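Local coordinates for protein folylpolyglutamate synthase/dihydrofolate synthase (Thermotoga maritima, PDB 1O5Z) that probably adds L-glutamate to dihydropteroate and to tetrahydrofolyl polyglutamates, using ATP and magnesium, as a monomeric ligase of folate biosynthesis, at residues A[69-79]-A[288-299]; A[252-263]-A[276-284]. All coordinates share one frame; numbering follows the deposited sequence.

Both contacts involve the Mur-ligase-type middle domain and meet at helix 271-286. Contact 2 lays a three-stranded antiparallel sheet on one side of this helix; contact 1 joins helices 63-77 and 292-301, which both touch it through Ile73 and Ile295. Contact 2 is largely buried, yet its polar end, where one carboxylate gathers a phenol, two backbone amides and a lysine, reaches the surface. Contact 1 is partly buried: close, glycine-based helix packing at one end gives way to hydroxyl and amide bonds beside the partly exposed loop 288-291. The two are tied directly where Arg296 of contact 1 hydrogen-bonds the backbone oxygens of Glu261 and Asp262 in contact 2.

Contact 1: residues A[69-79]-A[288-299]; sequences MVSNILVSQGY and LPLSEKAIREGL
The Tyr79 ring meets the 288-291 loop at its edge: Pro289 O lies in the ring plane and Leu290 CD1 also sits near it, while Leu74 O of its own segment takes another in-plane edge position. Tyr79 OH donates to Pro289 O over 2.7 Å, on a lone pair in the carbonyl plane. The flat amide of Gln77 is used from two directions: Ser291 OG gives to Gln77 OE1 within the amide plane, and Ser291 N, 2.8 Å from Gln77 OE1, comes from above it. This is helix-helix packing that joins a helix of the P-loop-type Mur ligase middle domain, 69-77, to helix 292-299, the two crossing at 133° with axes only 7.4 Å apart. Gly298 permits that approach, since a CB there would run into Ile73 CA; the Ile73 side chain enters as a knob among Ala294, Ile295, Gly298 and Leu299. With CG2 anti to the backbone N (chi1 -70° for CG1), Ile73 sends this methyl against Leu290 CD2 at a tight 3.4 Å and reaches Leu299 CD2 with CD1. Leu74 CD2 fits against Leu288 CD1 and Leu290 CD1, the side chains crossing at about a right angle, and Ile151 of the neighbouring strand touches both Leu74 and Leu288. Gly78 closes helix 63-77 in a Schellman motif, turning the chain toward Tyr79. Ser291 is the N-cap of helix 292-299: the hydroxyl that donates to Gln77 OE1 accepts from Ala294 N. Ser76 OG gives its proton to Asn72 O, 2.9 Å away, from the face of that carbonyl plane opposite to Ser76 N.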
loop_
_atom_site.group_PDB
_atom_site.type_symbol
_atom_site.label_atom_id
_atom_site.label_comp_id
_atom_site.label_asym_id
_atom_site.label_seq_id
_atom_site.Cartn_x
_atom_site.Cartn_y
_atom_site.Cartn_z
ATOM N N MET A 69 2.108 5.931 7.440
ATOM C CA MET A 69 2.214 6.409 8.813
ATOM C C MET A 69 3.480 7.274 9.031
ATOM O O MET A 69 3.442 8.365 9.634
ATOM C CB MET A 69 2.232 5.215 9.734
ATOM C CG MET A 69 0.894 4.502 9.837
ATOM S SD MET A 69 1.063 2.996 10.850
ATOM C CE MET A 69 -0.541 2.225 10.696
ATOM N N VAL A 70 4.600 6.780 8.515
ATOM C CA VAL A 70 5.834 7.519 8.563
ATOM C C VAL A 70 5.706 8.854 7.843
ATOM O O VAL A 70 6.095 9.870 8.395
ATOM C CB VAL A 70 7.014 6.665 8.050
ATOM C CG1 VAL A 70 8.226 7.479 7.910
ATOM C CG2 VAL A 70 7.310 5.569 9.044
ATOM N N SER A 71 5.160 8.864 6.628
ATOM C CA SER A 71 5.015 10.129 5.893
ATOM C C SER A 71 4.131 11.043 6.636
ATOM O O SER A 71 4.409 12.172 6.708
ATOM C CB SER A 71 4.388 9.974 4.495
ATOM O OG SER A 71 5.060 8.927 3.816
ATOM N N ASN A 72 2.981 10.550 7.058
ATOM C CA ASN A 72 2.009 11.372 7.743
ATOM C C ASN A 72 2.536 12.032 8.991
ATOM O O ASN A 72 2.255 13.205 9.222
ATOM C CB ASN A 72 0.723 10.590 7.998
ATOM C CG ASN A 72 -0.236 10.776 6.850
ATOM O OD1 ASN A 72 -0.621 11.923 6.572
ATOM N ND2 ASN A 72 -0.548 9.713 6.127
ATOM N N ILE A 73 3.366 11.320 9.739
ATOM C CA ILE A 73 3.932 11.888 10.955
ATOM C C ILE A 73 4.935 13.024 10.630
ATOM O O ILE A 73 4.941 14.081 11.267
ATOM C CB ILE A 73 4.605 10.804 11.788
ATOM C CG1 ILE A 73 3.546 9.867 12.380
ATOM C CG2 ILE A 73 5.454 11.435 12.933
ATOM C CD1 ILE A 73 4.151 8.604 13.006
ATOM N N LEU A 74 5.779 12.779 9.625
ATOM C CA LEU A 74 6.748 13.770 9.217
ATOM C C LEU A 74 6.109 14.962 8.572
ATOM O O LEU A 74 6.552 16.086 8.783
ATOM C CB LEU A 74 7.721 13.157 8.231
ATOM C CG LEU A 74 8.659 12.068 8.770
ATOM C CD1 LEU A 74 9.285 11.347 7.581
ATOM C CD2 LEU A 74 9.750 12.659 9.643
ATOM N N VAL A 75 5.063 14.731 7.793
ATOM C CA VAL A 75 4.273 15.854 7.243
ATOM C C VAL A 75 3.666 16.711 8.377
ATOM O O VAL A 75 3.746 17.910 8.314
ATOM C CB VAL A 75 3.193 15.389 6.258
ATOM C CG1 VAL A 75 2.138 16.515 5.992
ATOM C CG2 VAL A 75 3.860 14.960 4.963
ATOM N N SER A 76 3.114 16.078 9.419
ATOM C CA SER A 76 2.615 16.817 10.581
ATOM C C SER A 76 3.724 17.564 11.254
ATOM O O SER A 76 3.448 18.622 11.782
ATOM C CB SER A 76 1.959 15.952 11.655
ATOM O OG SER A 76 1.060 15.072 11.066
ATOM N N GLN A 77 4.951 17.014 11.284
ATOM C CA GLN A 77 6.057 17.674 11.970
ATOM C C GLN A 77 6.532 18.869 11.183
ATOM O O GLN A 77 7.275 19.722 11.691
ATOM C CB GLN A 77 7.202 16.717 12.232
ATOM C CG GLN A 77 8.341 17.317 13.026
ATOM C CD GLN A 77 7.895 17.883 14.360
ATOM O OE1 GLN A 77 7.129 17.243 15.085
ATOM N NE2 GLN A 77 8.398 19.069 14.712
ATOM N N GLY A 78 6.036 18.968 9.962
ATOM C CA GLY A 78 6.317 20.111 9.116
ATOM C C GLY A 78 7.464 19.880 8.161
ATOM O O GLY A 78 7.911 20.829 7.529
ATOM N N TYR A 79 7.962 18.661 8.047
ATOM C CA TYR A 79 8.893 18.348 6.950
ATOM C C TYR A 79 8.197 18.398 5.580
ATOM O O TYR A 79 7.016 18.036 5.433
ATOM C CB TYR A 79 9.542 16.943 7.118
ATOM C CG TYR A 79 10.452 16.803 8.319
ATOM C CD1 TYR A 79 9.976 16.258 9.481
ATOM C CD2 TYR A 79 11.781 17.220 8.292
ATOM C CE1 TYR A 79 10.765 16.100 10.590
ATOM C CE2 TYR A 79 12.597 17.094 9.432
ATOM C CZ TYR A 79 12.051 16.518 10.578
ATOM O OH TYR A 79 12.756 16.322 11.735
ATOM N N LEU A 288 15.572 11.629 13.406
ATOM C CA LEU A 288 14.963 12.891 13.064
ATOM C C LEU A 288 14.216 13.480 14.235
ATOM O O LEU A 288 13.601 12.775 14.984
ATOM C CB LEU A 288 14.008 12.725 11.909
ATOM C CG LEU A 288 14.656 12.358 10.589
ATOM C CD1 LEU A 288 13.597 11.791 9.574
ATOM C CD2 LEU A 288 15.437 13.508 10.009
ATOM N N PRO A 289 14.284 14.781 14.433
ATOM C CA PRO A 289 13.494 15.387 15.459
ATOM C C PRO A 289 11.979 15.328 15.150
ATOM O O PRO A 289 11.517 15.641 14.032
ATOM C CB PRO A 289 14.029 16.813 15.502
ATOM C CG PRO A 289 14.586 17.036 14.178
ATOM C CD PRO A 289 15.145 15.758 13.745
ATOM N N LEU A 290 11.224 14.923 16.168
ATOM C CA LEU A 290 9.799 14.687 16.032
ATOM C C LEU A 290 9.097 15.043 17.305
ATOM O O LEU A 290 9.609 14.719 18.362
ATOM C CB LEU A 290 9.539 13.200 15.817
ATOM C CG LEU A 290 8.656 12.886 14.652
ATOM C CD1 LEU A 290 9.421 13.282 13.370
ATOM C CD2 LEU A 290 8.378 11.413 14.702
ATOM N N SER A 291 7.916 15.650 17.186
ATOM C CA SER A 291 7.127 15.989 18.343
ATOM C C SER A 291 6.162 14.867 18.532
ATOM O O SER A 291 5.805 14.195 17.578
ATOM C CB SER A 291 6.372 17.322 18.167
ATOM O OG SER A 291 5.507 17.337 17.038
ATOM N N GLU A 292 5.734 14.701 19.772
ATOM C CA GLU A 292 4.648 13.811 20.107
ATOM C C GLU A 292 3.354 14.258 19.437
ATOM O O GLU A 292 2.546 13.428 19.038
ATOM C CB GLU A 292 4.450 13.762 21.628
ATOM C CG GLU A 292 3.391 12.771 22.034
ATOM C CD GLU A 292 3.223 12.674 23.524
ATOM O OE1 GLU A 292 4.221 12.887 24.218
ATOM O OE2 GLU A 292 2.102 12.381 23.993
ATOM N N LYS A 293 3.160 15.571 19.308
ATOM C CA LYS A 293 1.995 16.083 18.579
ATOM C C LYS A 293 1.896 15.531 17.150
ATOM O O LYS A 293 0.819 15.116 16.738
ATOM C CB LYS A 293 2.002 17.613 18.541
ATOM C CG LYS A 293 0.756 18.243 17.892
ATOM C CD LYS A 293 0.906 19.757 17.710
ATOM C CE LYS A 293 -0.478 20.466 17.608
ATOM N NZ LYS A 293 -0.935 20.630 16.172
ATOM N N ALA A 294 3.007 15.587 16.414
ATOM C CA ALA A 294 3.091 15.090 15.059
ATOM C C ALA A 294 2.864 13.571 14.959
ATOM O O ALA A 294 2.264 13.086 14.020
ATOM C CB ALA A 294 4.457 15.426 14.460
ATOM N N ILE A 295 3.382 12.840 15.933
ATOM C CA ILE A 295 3.229 11.413 15.980
ATOM C C ILE A 295 1.739 11.146 16.159
ATOM O O ILE A 295 1.133 10.356 15.422
ATOM C CB ILE A 295 4.082 10.830 17.158
ATOM C CG1 ILE A 295 5.551 10.816 16.796
ATOM C CG2 ILE A 295 3.665 9.416 17.515
ATOM C CD1 ILE A 295 6.428 10.672 17.994
ATOM N N ARG A 296 1.121 11.791 17.135
ATOM C CA ARG A 296 -0.292 11.522 17.361
ATOM C C ARG A 296 -1.154 11.928 16.174
ATOM O O ARG A 296 -2.095 11.222 15.816
ATOM C CB ARG A 296 -0.771 12.240 18.586
ATOM C CG ARG A 296 -0.183 11.696 19.827
ATOM C CD ARG A 296 -0.732 12.353 21.091
ATOM N NE ARG A 296 -0.090 11.772 22.260
ATOM C CZ ARG A 296 -0.532 10.699 22.908
ATOM N NH1 ARG A 296 -1.653 10.107 22.536
ATOM N NH2 ARG A 296 0.143 10.216 23.958
ATOM N N GLU A 297 -0.858 13.071 15.579
ATOM C CA GLU A 297 -1.698 13.560 14.499
ATOM C C GLU A 297 -1.464 12.739 13.246
ATOM O O GLU A 297 -2.407 12.386 12.584
ATOM C CB GLU A 297 -1.474 15.049 14.222
ATOM C CG GLU A 297 -2.002 15.526 12.865
ATOM C CD GLU A 297 -1.709 16.999 12.598
ATOM O OE1 GLU A 297 -2.354 17.801 13.289
ATOM O OE2 GLU A 297 -0.847 17.334 11.710
ATOM N N GLY A 298 -0.213 12.437 12.959
ATOM C CA GLY A 298 0.168 11.619 11.804
ATOM C C GLY A 298 -0.461 10.246 11.840
ATOM O O GLY A 298 -1.016 9.806 10.825
ATOM N N LEU A 299 -0.434 9.598 13.018
ATOM C CA LEU A 299 -1.155 8.315 13.241
ATOM C C LEU A 299 -2.678 8.407 13.109
ATOM O O LEU A 299 -3.321 7.520 12.570
ATOM C CB LEU A 299 -0.832 7.746 14.619
ATOM C CG LEU A 299 0.606 7.279 14.832
ATOM C CD1 LEU A 299 0.769 6.790 16.209
ATOM C CD2 LEU A 299 1.018 6.211 13.845
#

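Contact 2: residues A[252-263]-A[276-284]; sequences FDYCGENTFEDL and AGVALKTLE
Tyr254 CG stands anti to the backbone N (chi1 170°), which turns the ring toward helix 276-284, over Leu280, and Glu284, extended beyond CG, comes from the opposite direction to meet its hydroxyl. Tyr254 OH donates to Glu284 OE1 over 2.8 Å from above the carboxylate plane, the ring and carboxylate being turned 71° apart. Glu257 N also gives to Glu284 OE1, and Asn258 N to Glu284 OE2 at 2.8 Å with a fairly straight 163°, so the carboxylate grips the turn of the hairpin. Lys281 NZ, 2.6 Å from Glu284 OE1, adds a salt bridge. A glutamine in place of Glu284 would probably cost Lys281 its salt-bridge partner and set an NH2 against one of the donors, Tyr254 OH or the amides of Glu257 and Asn258, that the carboxylate now accepts from. The hairpin 250-265 is part of a three-stranded antiparallel sheet laid against helix 271-286, with a G1 beta bulge opposite Phe252. Leu280 CB lies over one face of the Tyr254 ring, 3.9 Å from its centroid, a CH-pi contact, while Leu280 CD1 meets Leu263 CD1 tip to tip. Further along, Phe252 CZ touches Ala276 CB at 3.5 Å. At the outer end one water bridges Glu257 OE2 and Glu284 O.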
loop_
_atom_site.group_PDB
_atom_site.type_symbol
_atom_site.label_atom_id
_atom_site.label_comp_id
_atom_site.label_asym_id
_atom_site.label_seq_id
_atom_site.Cartn_x
_atom_site.Cartn_y
_atom_site.Cartn_z
ATOM N N PHE A 252 -3.799 2.510 21.711
ATOM C CA PHE A 252 -2.653 1.695 22.123
ATOM C C PHE A 252 -1.528 2.500 22.797
ATOM O O PHE A 252 -1.449 3.719 22.646
ATOM C CB PHE A 252 -2.117 0.905 20.926
ATOM C CG PHE A 252 -1.512 1.753 19.866
ATOM C CD1 PHE A 252 -2.317 2.562 19.052
ATOM C CD2 PHE A 252 -0.120 1.769 19.682
ATOM C CE1 PHE A 252 -1.730 3.383 18.022
ATOM C CE2 PHE A 252 0.488 2.577 18.687
ATOM C CZ PHE A 252 -0.329 3.383 17.852
ATOM N N ASP A 253 -0.695 1.790 23.571
ATOM C CA ASP A 253 0.578 2.315 24.090
ATOM C C ASP A 253 1.728 1.839 23.201
ATOM O O ASP A 253 1.645 0.765 22.607
ATOM C CB ASP A 253 0.844 1.840 25.523
ATOM C CG ASP A 253 -0.292 2.138 26.455
ATOM O OD1 ASP A 253 -1.066 3.083 26.173
ATOM O OD2 ASP A 253 -0.501 1.462 27.491
ATOM N N TYR A 254 2.785 2.642 23.110
ATOM C CA TYR A 254 4.017 2.276 22.407
ATOM C C TYR A 254 5.201 2.354 23.377
ATOM O O TYR A 254 5.254 3.285 24.174
ATOM C CB TYR A 254 4.249 3.230 21.233
ATOM C CG TYR A 254 5.623 3.085 20.592
ATOM C CD1 TYR A 254 5.871 2.103 19.628
ATOM C CD2 TYR A 254 6.673 3.924 20.957
ATOM C CE1 TYR A 254 7.144 1.974 19.030
ATOM C CE2 TYR A 254 7.930 3.807 20.387
ATOM C CZ TYR A 254 8.166 2.828 19.428
ATOM O OH TYR A 254 9.414 2.719 18.883
ATOM N N CYS A 255 6.125 1.389 23.313
ATOM C CA CYS A 255 7.400 1.420 24.051
ATOM C C CYS A 255 8.575 1.258 23.109
ATOM O O CYS A 255 8.782 0.181 22.587
ATOM C CB CYS A 255 7.484 0.269 25.051
ATOM S SG CYS A 255 6.217 0.272 26.328
ATOM N N GLY A 256 9.352 2.303 22.893
ATOM C CA GLY A 256 10.584 2.192 22.103
ATOM C C GLY A 256 11.621 3.012 22.826
ATOM O O GLY A 256 11.685 2.915 24.021
ATOM N N GLU A 257 12.414 3.835 22.129
ATOM C CA GLU A 257 13.214 4.857 22.813
ATOM C C GLU A 257 12.267 5.667 23.661
ATOM O O GLU A 257 12.482 5.826 24.845
ATOM C CB GLU A 257 13.891 5.795 21.833
ATOM C CG GLU A 257 15.156 5.244 21.197
ATOM C CD GLU A 257 16.075 6.348 20.626
ATOM O OE1 GLU A 257 17.034 6.749 21.349
ATOM O OE2 GLU A 257 15.857 6.811 19.466
ATOM N N ASN A 258 11.215 6.162 23.026
ATOM C CA ASN A 258 10.138 6.851 23.698
ATOM C C ASN A 258 8.996 5.924 24.017
ATOM O O ASN A 258 8.817 4.864 23.408
ATOM C CB ASN A 258 9.570 7.962 22.833
ATOM C CG ASN A 258 10.631 8.909 22.349
ATOM O OD1 ASN A 258 11.551 9.237 23.085
ATOM N ND2 ASN A 258 10.539 9.316 21.082
ATOM N N THR A 259 8.197 6.385 24.963
ATOM C CA THR A 259 7.012 5.706 25.410
ATOM C C THR A 259 5.841 6.658 25.253
ATOM O O THR A 259 5.940 7.842 25.560
ATOM C CB THR A 259 7.221 5.254 26.849
ATOM O OG1 THR A 259 8.034 4.073 26.828
ATOM C CG2 THR A 259 5.903 4.821 27.517
ATOM N N PHE A 260 4.754 6.134 24.706
ATOM C CA PHE A 260 3.545 6.895 24.486
ATOM C C PHE A 260 2.393 6.023 24.958
ATOM O O PHE A 260 2.417 4.798 24.787
ATOM C CB PHE A 260 3.397 7.242 23.019
ATOM C CG PHE A 260 4.527 8.070 22.479
ATOM C CD1 PHE A 260 5.392 7.557 21.520
ATOM C CD2 PHE A 260 4.730 9.381 22.936
ATOM C CE1 PHE A 260 6.447 8.346 21.014
ATOM C CE2 PHE A 260 5.782 10.181 22.439
ATOM C CZ PHE A 260 6.642 9.659 21.486
ATOM N N GLU A 261 1.409 6.649 25.592
ATOM C CA GLU A 261 0.235 5.942 26.071
ATOM C C GLU A 261 -1.021 6.475 25.378
ATOM O O GLU A 261 -1.116 7.664 25.095
ATOM C CB GLU A 261 0.089 6.116 27.584
ATOM C CG GLU A 261 1.368 5.966 28.400
ATOM C CD GLU A 261 1.039 5.973 29.875
ATOM O OE1 GLU A 261 0.131 5.209 30.280
ATOM O OE2 GLU A 261 1.656 6.743 30.640
ATOM N N ASP A 262 -1.979 5.593 25.116
ATOM C CA ASP A 262 -3.229 5.963 24.432
ATOM C C ASP A 262 -3.064 6.762 23.134
ATOM O O ASP A 262 -3.723 7.776 22.918
ATOM C CB ASP A 262 -4.202 6.633 25.398
ATOM C CG ASP A 262 -4.605 5.694 26.510
ATOM O OD1 ASP A 262 -4.661 6.146 27.678
ATOM O OD2 ASP A 262 -4.845 4.464 26.317
ATOM N N LEU A 263 -2.181 6.260 22.282
ATOM C CA LEU A 263 -2.137 6.664 20.905
ATOM C C LEU A 263 -3.369 6.131 20.196
ATOM O O LEU A 263 -3.897 5.102 20.550
ATOM C CB LEU A 263 -0.892 6.119 20.232
ATOM C CG LEU A 263 0.462 6.534 20.811
ATOM C CD1 LEU A 263 1.521 5.684 20.172
ATOM C CD2 LEU A 263 0.756 7.984 20.523
ATOM N N ALA A 276 1.903 0.594 13.221
ATOM C CA ALA A 276 2.179 1.854 13.941
ATOM C C ALA A 276 3.434 1.771 14.846
ATOM O O ALA A 276 4.284 2.634 14.766
ATOM C CB ALA A 276 0.956 2.304 14.748
ATOM N N GLY A 277 3.587 0.715 15.632
ATOM C CA GLY A 277 4.849 0.499 16.366
ATOM C C GLY A 277 6.058 0.463 15.428
ATOM O O GLY A 277 7.093 1.021 15.684
ATOM N N VAL A 278 5.932 -0.256 14.345
ATOM C CA VAL A 278 7.025 -0.323 13.373
ATOM C C VAL A 278 7.368 1.057 12.830
ATOM O O VAL A 278 8.540 1.378 12.689
ATOM C CB VAL A 278 6.701 -1.280 12.184
ATOM C CG1 VAL A 278 7.831 -1.261 11.157
ATOM C CG2 VAL A 278 6.492 -2.661 12.672
ATOM N N ALA A 279 6.344 1.845 12.493
ATOM C CA ALA A 279 6.518 3.211 11.985
ATOM C C ALA A 279 7.256 4.122 12.997
ATOM O O ALA A 279 8.114 4.936 12.622
ATOM C CB ALA A 279 5.170 3.792 11.628
ATOM N N LEU A 280 6.886 4.010 14.279
ATOM C CA LEU A 280 7.467 4.836 15.315
ATOM C C LEU A 280 8.898 4.415 15.560
ATOM O O LEU A 280 9.779 5.269 15.681
ATOM C CB LEU A 280 6.643 4.777 16.611
ATOM C CG LEU A 280 5.167 5.264 16.534
ATOM C CD1 LEU A 280 4.499 5.378 17.930
ATOM C CD2 LEU A 280 5.079 6.566 15.843
ATOM N N LYS A 281 9.153 3.105 15.628
ATOM C CA LYS A 281 10.557 2.645 15.666
ATOM C C LYS A 281 11.326 3.111 14.436
ATOM O O LYS A 281 12.428 3.584 14.552
ATOM C CB LYS A 281 10.677 1.135 15.830
ATOM C CG LYS A 281 12.110 0.567 16.214
ATOM C CD LYS A 281 13.190 1.567 16.762
ATOM C CE LYS A 281 13.157 1.764 18.207
ATOM N NZ LYS A 281 13.956 2.985 18.617
ATOM N N THR A 282 10.742 3.011 13.255
ATOM C CA THR A 282 11.434 3.437 12.089
ATOM C C THR A 282 11.894 4.872 12.290
ATOM O O THR A 282 13.047 5.200 12.078
ATOM C CB THR A 282 10.511 3.293 10.915
ATOM O OG1 THR A 282 10.308 1.882 10.633
ATOM C CG2 THR A 282 11.148 3.911 9.628
ATOM N N LEU A 283 10.990 5.693 12.803
ATOM C CA LEU A 283 11.215 7.123 13.030
ATOM C C LEU A 283 12.221 7.389 14.162
ATOM O O LEU A 283 13.095 8.271 14.031
ATOM C CB LEU A 283 9.871 7.839 13.296
ATOM C CG LEU A 283 9.006 8.082 12.030
ATOM C CD1 LEU A 283 7.623 8.630 12.317
ATOM C CD2 LEU A 283 9.696 8.987 11.081
ATOM N N GLU A 284 12.123 6.639 15.250
ATOM C CA GLU A 284 13.155 6.722 16.298
ATOM C C GLU A 284 14.563 6.414 15.769
ATOM O O GLU A 284 15.512 7.176 15.999
ATOM C CB GLU A 284 12.826 5.781 17.454
ATOM C CG GLU A 284 11.563 6.168 18.232
ATOM C CD GLU A 284 11.273 5.249 19.398
ATOM O OE1 GLU A 284 11.765 4.097 19.440
ATOM O OE2 GLU A 284 10.558 5.691 20.300
HETATM O O HOH W 1 16.434 4.061 18.085
HETATM O O HOH W 2 15.490 9.148 17.879
#